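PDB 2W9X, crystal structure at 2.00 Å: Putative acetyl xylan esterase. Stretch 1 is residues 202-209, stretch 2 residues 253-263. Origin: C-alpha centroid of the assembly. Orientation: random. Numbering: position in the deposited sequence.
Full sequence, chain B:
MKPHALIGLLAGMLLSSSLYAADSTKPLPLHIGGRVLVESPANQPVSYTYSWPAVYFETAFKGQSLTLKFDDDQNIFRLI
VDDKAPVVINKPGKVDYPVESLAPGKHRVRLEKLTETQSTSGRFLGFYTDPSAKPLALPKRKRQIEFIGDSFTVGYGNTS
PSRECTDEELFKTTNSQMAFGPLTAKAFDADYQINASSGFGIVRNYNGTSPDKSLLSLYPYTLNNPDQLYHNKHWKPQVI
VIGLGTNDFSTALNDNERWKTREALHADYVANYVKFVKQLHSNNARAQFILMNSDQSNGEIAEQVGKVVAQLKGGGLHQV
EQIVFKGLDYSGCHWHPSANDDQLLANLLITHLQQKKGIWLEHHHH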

ATOM      1  N   ILE B 202     -12.228  -7.007  14.546  1.00 36.10           N
ATOM      2  CA  ILE B 202     -12.927  -5.743  14.185  1.00 35.46           C
ATOM      3  C   ILE B 202     -14.363  -5.677  14.718  1.00 35.77           C
ATOM      4  O   ILE B 202     -14.753  -4.682  15.354  1.00 34.42           O
ATOM      5  CB  ILE B 202     -12.920  -5.518  12.634  1.00 34.62           C
ATOM      6  CG1 ILE B 202     -11.489  -5.301  12.129  1.00 34.09           C
ATOM      7  CG2 ILE B 202     -13.873  -4.377  12.196  1.00 33.98           C
ATOM      8  CD1 ILE B 202     -10.780  -4.079  12.680  1.00 35.26           C
ATOM      9  N   VAL B 203     -15.158  -6.718  14.444  1.00 36.36           N
ATOM     10  CA  VAL B 203     -16.549  -6.785  14.927  1.00 36.84           C
ATOM     11  C   VAL B 203     -16.826  -8.105  15.630  1.00 37.24           C
ATOM     12  O   VAL B 203     -17.699  -8.182  16.507  1.00 36.85           O
ATOM     13  CB  VAL B 203     -17.629  -6.602  13.787  1.00 37.72           C
ATOM     14  CG1 VAL B 203     -17.646  -5.161  13.248  1.00 37.85           C
ATOM     15  CG2 VAL B 203     -17.453  -7.627  12.653  1.00 36.35           C
ATOM     16  N   ARG B 204     -16.092  -9.138  15.220  1.00 36.80           N
ATOM     17  CA  ARG B 204     -16.350 -10.509  15.687  1.00 36.68           C
ATOM     18  C   ARG B 204     -15.076 -11.080  16.302  1.00 36.22           C
ATOM     19  O   ARG B 204     -14.009 -10.981  15.720  1.00 36.65           O
ATOM     20  CB  ARG B 204     -16.854 -11.389  14.534  1.00 35.87           C
ATOM     21  CG  ARG B 204     -17.208 -12.816  14.945  1.00 35.77           C
ATOM     22  CD  ARG B 204     -17.752 -13.577  13.764  1.00 36.24           C
ATOM     23  NE  ARG B 204     -18.190 -14.885  14.221  1.00 36.57           N
ATOM     24  CZ  ARG B 204     -17.550 -16.022  13.974  1.00 37.69           C
ATOM     25  NH1 ARG B 204     -16.461 -16.024  13.216  1.00 35.43           N
ATOM     26  NH2 ARG B 204     -18.025 -17.167  14.476  1.00 38.93           N
ATOM     27  N   ASN B 205     -15.178 -11.662  17.495  1.00 36.16           N
ATOM     28  CA  ASN B 205     -13.989 -12.203  18.176  1.00 36.08           C
ATOM     29  C   ASN B 205     -13.890 -13.716  17.972  1.00 35.91           C
ATOM     30  O   ASN B 205     -14.799 -14.305  17.387  1.00 35.42           O
ATOM     31  CB  ASN B 205     -14.056 -11.837  19.664  1.00 36.05           C
ATOM     32  CG  ASN B 205     -14.336 -10.355  19.883  1.00 35.96           C
ATOM     33  OD1 ASN B 205     -13.675  -9.496  19.295  1.00 35.22           O
ATOM     34  ND2 ASN B 205     -15.303 -10.052  20.741  1.00 33.60           N
ATOM     35  N   TYR B 206     -12.824 -14.350  18.474  1.00 36.10           N
ATOM     36  CA  TYR B 206     -12.642 -15.792  18.273  1.00 36.25           C
ATOM     37  C   TYR B 206     -13.899 -16.628  18.559  1.00 36.63           C
ATOM     38  O   TYR B 206     -14.426 -16.617  19.676  1.00 35.51           O
ATOM     39  CB  TYR B 206     -11.476 -16.371  19.078  1.00 37.18           C
ATOM     40  CG  TYR B 206     -11.307 -17.837  18.760  1.00 37.84           C
ATOM     41  CD1 TYR B 206     -10.840 -18.235  17.509  1.00 38.39           C
ATOM     42  CD2 TYR B 206     -11.649 -18.828  19.682  1.00 38.85           C
ATOM     43  CE1 TYR B 206     -10.693 -19.576  17.193  1.00 39.53           C
ATOM     44  CE2 TYR B 206     -11.500 -20.184  19.367  1.00 40.08           C
ATOM     45  CZ  TYR B 206     -11.037 -20.539  18.110  1.00 39.61           C
ATOM     46  OH  TYR B 206     -10.880 -21.869  17.754  1.00 42.02           O
ATOM     47  N   ASN B 207     -14.351 -17.363  17.542  1.00 36.87           N
ATOM     48  CA  ASN B 207     -15.566 -18.183  17.627  1.00 37.46           C
ATOM     49  C   ASN B 207     -16.800 -17.469  18.215  1.00 37.79           C
ATOM     50  O   ASN B 207     -17.628 -18.085  18.915  1.00 37.53           O
ATOM     51  CB  ASN B 207     -15.289 -19.516  18.350  1.00 37.85           C
ATOM     52  CG  ASN B 207     -16.443 -20.499  18.208  1.00 39.56           C
ATOM     53  OD1 ASN B 207     -17.078 -20.590  17.144  1.00 42.12           O
ATOM     54  ND2 ASN B 207     -16.748 -21.208  19.287  1.00 37.83           N
ATOM     55  N   GLY B 208     -16.939 -16.177  17.913  1.00 37.73           N
ATOM     56  CA  GLY B 208     -18.071 -15.393  18.421  1.00 38.08           C
ATOM     57  C   GLY B 208     -18.066 -15.121  19.919  1.00 38.74           C
ATOM     58  O   GLY B 208     -19.093 -14.735  20.470  1.00 39.03           O
ATOM     59  N   THR B 209     -16.921 -15.314  20.580  1.00 38.76           N
ATOM     60  CA  THR B 209     -16.790 -15.024  22.014  1.00 39.18           C
ATOM     61  C   THR B 209     -16.890 -13.521  22.284  1.00 39.14           C
ATOM     62  O   THR B 209     -16.723 -12.711  21.360  1.00 38.12           O
ATOM     63  CB  THR B 209     -15.465 -15.554  22.592  1.00 40.03           C
ATOM     64  OG1 THR B 209     -14.370 -15.048  21.820  1.00 38.69           O
ATOM     65  CG2 THR B 209     -15.437 -17.090  22.604  1.00 40.24           C
ATOM     66  N   LEU B 253     -19.818 -19.076  11.522  1.00 38.23           N
ATOM     67  CA  LEU B 253     -20.810 -18.474  12.400  1.00 37.70           C
ATOM     68  C   LEU B 253     -21.622 -19.542  13.151  1.00 37.63           C
ATOM     69  O   LEU B 253     -22.034 -20.542  12.575  1.00 37.09           O
ATOM     70  CB  LEU B 253     -21.748 -17.555  11.604  1.00 37.94           C
ATOM     71  CG  LEU B 253     -21.143 -16.255  11.058  1.00 37.85           C
ATOM     72  CD1 LEU B 253     -21.900 -15.781   9.803  1.00 38.98           C
ATOM     73  CD2 LEU B 253     -21.105 -15.174  12.138  1.00 38.58           C
ATOM     74  N   ASN B 254     -21.822 -19.325  14.442  1.00 37.46           N
ATOM     75  CA  ASN B 254     -22.795 -20.102  15.207  1.00 38.73           C
ATOM     76  C   ASN B 254     -24.191 -19.541  15.016  1.00 39.39           C
ATOM     77  O   ASN B 254     -24.337 -18.416  14.537  1.00 38.93           O
ATOM     78  CB  ASN B 254     -22.392 -20.120  16.671  1.00 38.11           C
ATOM     79  CG  ASN B 254     -21.046 -20.778  16.867  1.00 39.60           C
ATOM     80  OD1 ASN B 254     -20.952 -22.006  16.882  1.00 40.32           O
ATOM     81  ND2 ASN B 254     -19.983 -19.965  16.972  1.00 39.87           N
ATOM     82  N   ASP B 255     -25.207 -20.325  15.394  1.00 40.87           N
ATOM     83  CA  ASP B 255     -26.605 -19.950  15.228  1.00 42.18           C
ATOM     84  C   ASP B 255     -26.992 -18.731  16.060  1.00 42.04           C
ATOM     85  O   ASP B 255     -27.839 -17.953  15.647  1.00 42.18           O
ATOM     86  CB  ASP B 255     -27.524 -21.126  15.625  1.00 43.60           C
ATOM     87  CG  ASP B 255     -27.456 -22.300  14.640  1.00 46.34           C
ATOM     88  OD1 ASP B 255     -27.187 -22.069  13.433  1.00 49.36           O
ATOM     89  OD2 ASP B 255     -27.687 -23.452  15.086  1.00 48.74           O
ATOM     90  N   ASN B 256     -26.382 -18.572  17.233  1.00 41.62           N
ATOM     91  CA  ASN B 256     -26.778 -17.509  18.157  1.00 41.66           C
ATOM     92  C   ASN B 256     -26.109 -16.141  17.932  1.00 41.35           C
ATOM     93  O   ASN B 256     -26.340 -15.206  18.693  1.00 41.84           O
ATOM     94  CB  ASN B 256     -26.609 -17.975  19.614  1.00 41.63           C
ATOM     95  CG  ASN B 256     -25.155 -18.229  19.993  1.00 42.75           C
ATOM     96  OD1 ASN B 256     -24.253 -18.146  19.163  1.00 44.09           O
ATOM     97  ND2 ASN B 256     -24.927 -18.538  21.263  1.00 44.21           N
ATOM     98  N   GLU B 257     -25.299 -16.025  16.884  1.00 40.97           N
ATOM     99  CA  GLU B 257     -24.554 -14.795  16.587  1.00 40.28           C
ATOM    100  C   GLU B 257     -25.398 -13.811  15.776  1.00 40.29           C
ATOM    101  O   GLU B 257     -26.344 -14.214  15.098  1.00 39.84           O
ATOM    102  CB  GLU B 257     -23.271 -15.132  15.844  1.00 40.14           C
ATOM    103  CG  GLU B 257     -22.312 -16.016  16.644  1.00 39.52           C
ATOM    104  CD  GLU B 257     -20.914 -16.073  16.043  1.00 39.96           C
ATOM    105  OE1 GLU B 257     -20.467 -17.174  15.658  1.00 39.19           O
ATOM    106  OE2 GLU B 257     -20.247 -15.020  15.972  1.00 39.01           O
ATOM    107  N   ARG B 258     -25.050 -12.525  15.836  1.00 40.07           N
ATOM    108  CA  ARG B 258     -25.932 -11.490  15.278  1.00 40.72           C
ATOM    109  C   ARG B 258     -25.890 -11.423  13.750  1.00 40.35           C
ATOM    110  O   ARG B 258     -26.864 -11.015  13.125  1.00 41.14           O
ATOM    111  CB  ARG B 258     -25.678 -10.121  15.919  1.00 41.03           C
ATOM    112  CG  ARG B 258     -24.281  -9.555  15.705  1.00 41.76           C
ATOM    113  CD  ARG B 258     -24.153  -8.252  16.458  1.00 43.97           C
ATOM    114  NE  ARG B 258     -22.906  -7.557  16.147  1.00 46.90           N
ATOM    115  CZ  ARG B 258     -22.793  -6.561  15.265  1.00 47.18           C
ATOM    116  NH1 ARG B 258     -21.607  -5.980  15.075  1.00 47.63           N
ATOM    117  NH2 ARG B 258     -23.867  -6.125  14.592  1.00 49.93           N
ATOM    118  N   TRP B 259     -24.776 -11.852  13.156  1.00 39.55           N
ATOM    119  CA  TRP B 259     -24.687 -12.002  11.701  1.00 39.12           C
ATOM    120  C   TRP B 259     -25.287 -13.342  11.316  1.00 39.02           C
ATOM    121  O   TRP B 259     -24.877 -14.380  11.847  1.00 38.46           O
ATOM    122  CB  TRP B 259     -23.231 -11.934  11.248  1.00 38.74           C
ATOM    123  CG  TRP B 259     -22.465 -10.849  11.938  1.00 38.69           C
ATOM    124  CD1 TRP B 259     -22.326  -9.549  11.526  1.00 39.06           C
ATOM    125  CD2 TRP B 259     -21.742 -10.957  13.171  1.00 39.32           C
ATOM    126  NE1 TRP B 259     -21.555  -8.849  12.417  1.00 38.47           N
ATOM    127  CE2 TRP B 259     -21.192  -9.683  13.443  1.00 38.36           C
ATOM    128  CE3 TRP B 259     -21.524 -12.006  14.088  1.00 38.76           C
ATOM    129  CZ2 TRP B 259     -20.428  -9.426  14.584  1.00 38.71           C
ATOM    130  CZ3 TRP B 259     -20.754 -11.753  15.218  1.00 38.86           C
ATOM    131  CH2 TRP B 259     -20.208 -10.471  15.451  1.00 38.55           C
ATOM    132  N   LYS B 260     -26.257 -13.316  10.403  1.00 38.48           N
ATOM    133  CA  LYS B 260     -26.980 -14.525   9.999  1.00 38.47           C
ATOM    134  C   LYS B 260     -26.502 -15.132   8.681  1.00 38.75           C
ATOM    135  O   LYS B 260     -26.909 -16.241   8.314  1.00 38.83           O
ATOM    136  CB  LYS B 260     -28.493 -14.250   9.944  1.00 38.42           C
ATOM    137  CG  LYS B 260     -29.087 -13.807  11.270  1.00 38.60           C
ATOM    138  CD  LYS B 260     -28.762 -14.806  12.378  1.00 40.29           C
ATOM    139  CE  LYS B 260     -29.308 -14.360  13.722  1.00 41.19           C
ATOM    140  NZ  LYS B 260     -28.836 -15.292  14.781  1.00 40.68           N
ATOM    141  N   THR B 261     -25.657 -14.389   7.965  1.00 38.39           N
ATOM    142  CA  THR B 261     -25.009 -14.863   6.751  1.00 38.32           C
ATOM    143  C   THR B 261     -23.566 -14.395   6.793  1.00 38.29           C
ATOM    144  O   THR B 261     -23.246 -13.399   7.456  1.00 38.36           O
ATOM    145  CB  THR B 261     -25.647 -14.261   5.479  1.00 38.10           C
ATOM    146  OG1 THR B 261     -25.521 -12.837   5.523  1.00 38.07           O
ATOM    147  CG2 THR B 261     -27.142 -14.651   5.323  1.00 37.16           C
ATOM    148  N   ARG B 262     -22.698 -15.114   6.084  1.00 38.98           N
ATOM    149  CA  ARG B 262     -21.314 -14.706   5.878  1.00 39.28           C
ATOM    150  C   ARG B 262     -21.202 -13.324   5.205  1.00 39.64           C
ATOM    151  O   ARG B 262     -20.305 -12.541   5.528  1.00 40.35           O
ATOM    152  CB  ARG B 262     -20.570 -15.753   5.044  1.00 38.86           C
ATOM    153  CG  ARG B 262     -19.067 -15.762   5.277  1.00 37.76           C
ATOM    154  CD  ARG B 262     -18.762 -16.443   6.623  1.00 38.67           C
ATOM    155  NE  ARG B 262     -17.330 -16.435   6.938  1.00 35.10           N
ATOM    156  CZ  ARG B 262     -16.814 -16.826   8.100  1.00 38.85           C
ATOM    157  NH1 ARG B 262     -17.612 -17.258   9.081  1.00 35.18           N
ATOM    158  NH2 ARG B 262     -15.497 -16.794   8.283  1.00 35.99           N
ATOM    159  N   GLU B 263     -22.088 -13.036   4.257  1.00 40.07           N
ATOM    160  CA  GLU B 263     -22.065 -11.737   3.577  1.00 40.32           C
ATOM    161  C   GLU B 263     -22.315 -10.626   4.596  1.00 40.03           C
ATOM    162  O   GLU B 263     -21.689  -9.572   4.523  1.00 39.56           O
ATOM    163  CB  GLU B 263     -23.094 -11.683   2.433  1.00 41.33           C
ATOM    164  CG  GLU B 263     -22.782 -12.604   1.247  1.00 44.31           C
ATOM    165  CD  GLU B 263     -22.779 -14.102   1.602  1.00 48.98           C
ATOM    166  OE1 GLU B 263     -23.687 -14.562   2.344  1.00 47.19           O
ATOM    167  OE2 GLU B 263     -21.853 -14.816   1.127  1.00 52.41           O
TER
HETATM  168  O   HOH W   1     -19.402  -6.119  17.246  1.00 41.08           O
HETATM  169  O   HOH W   2     -19.066 -23.173  18.630  1.00 36.75           O
HETATM  170  O   HOH W   3     -20.714 -13.337  18.241  1.00 41.90           O

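No backbone hydrogen bond joins the two segments; the contact is made mainly by side chains. Residues 202-209 form an irregular loop in which G208 N donates to N205 O (2.9 Å) and T209 N to Y206 O (3.0 Å). In the second segment a type I turn runs from N254 to E257, and a helix begins at R262, with T261 as its N-cap. The nearest CA atoms across the contact are those of G208 and E257, 6.8 Å apart.

The centre of the contact is a two-pronged salt bridge. R204 extends with chi1 to chi3 all t, and its guanidinium meets the E257 carboxylate edge-on: R204 NE donates to E257 OE2 and R204 NH2 to E257 OE1, both at 2.7 Å and nearly linear. Both residues are buried, so the pairing compensates charges that have little access to solvent. The turn helps hold the carboxylate in place, as N254 N donates to E257 OE1 at 2.8 Å. L253 CD2 covers one face of the guanidinium, 3.6 Å from R204 NE. The aliphatic base of the arginine packs against the tryptophan, with R204 CB 3.6 Å from W259 CH2. The same tryptophan gives V203 an apolar neighbour, with V203 CG2 4.0 Å from W259 CZ2.

At G208 the chain comes so near the carboxylate (G208 CA to E257 OE2, 3.3 Å) that an ideal CB would lie 2.5 Å from E257 OE2, a clash; the positive phi of 69° also favours glycine.

N254 ND2 also donates to N207 OD1 (3.0 Å), each asparagine offering both a donor and an acceptor. Their other side-chain polar atoms, N207 ND2 and N254 OD1, are bridged by water 2. Water 1 links V203 O to R258 NH1, and water 3 donates to both G208 O and E257 OE2. Altogether the contact buries 362 Å², summed over both sides.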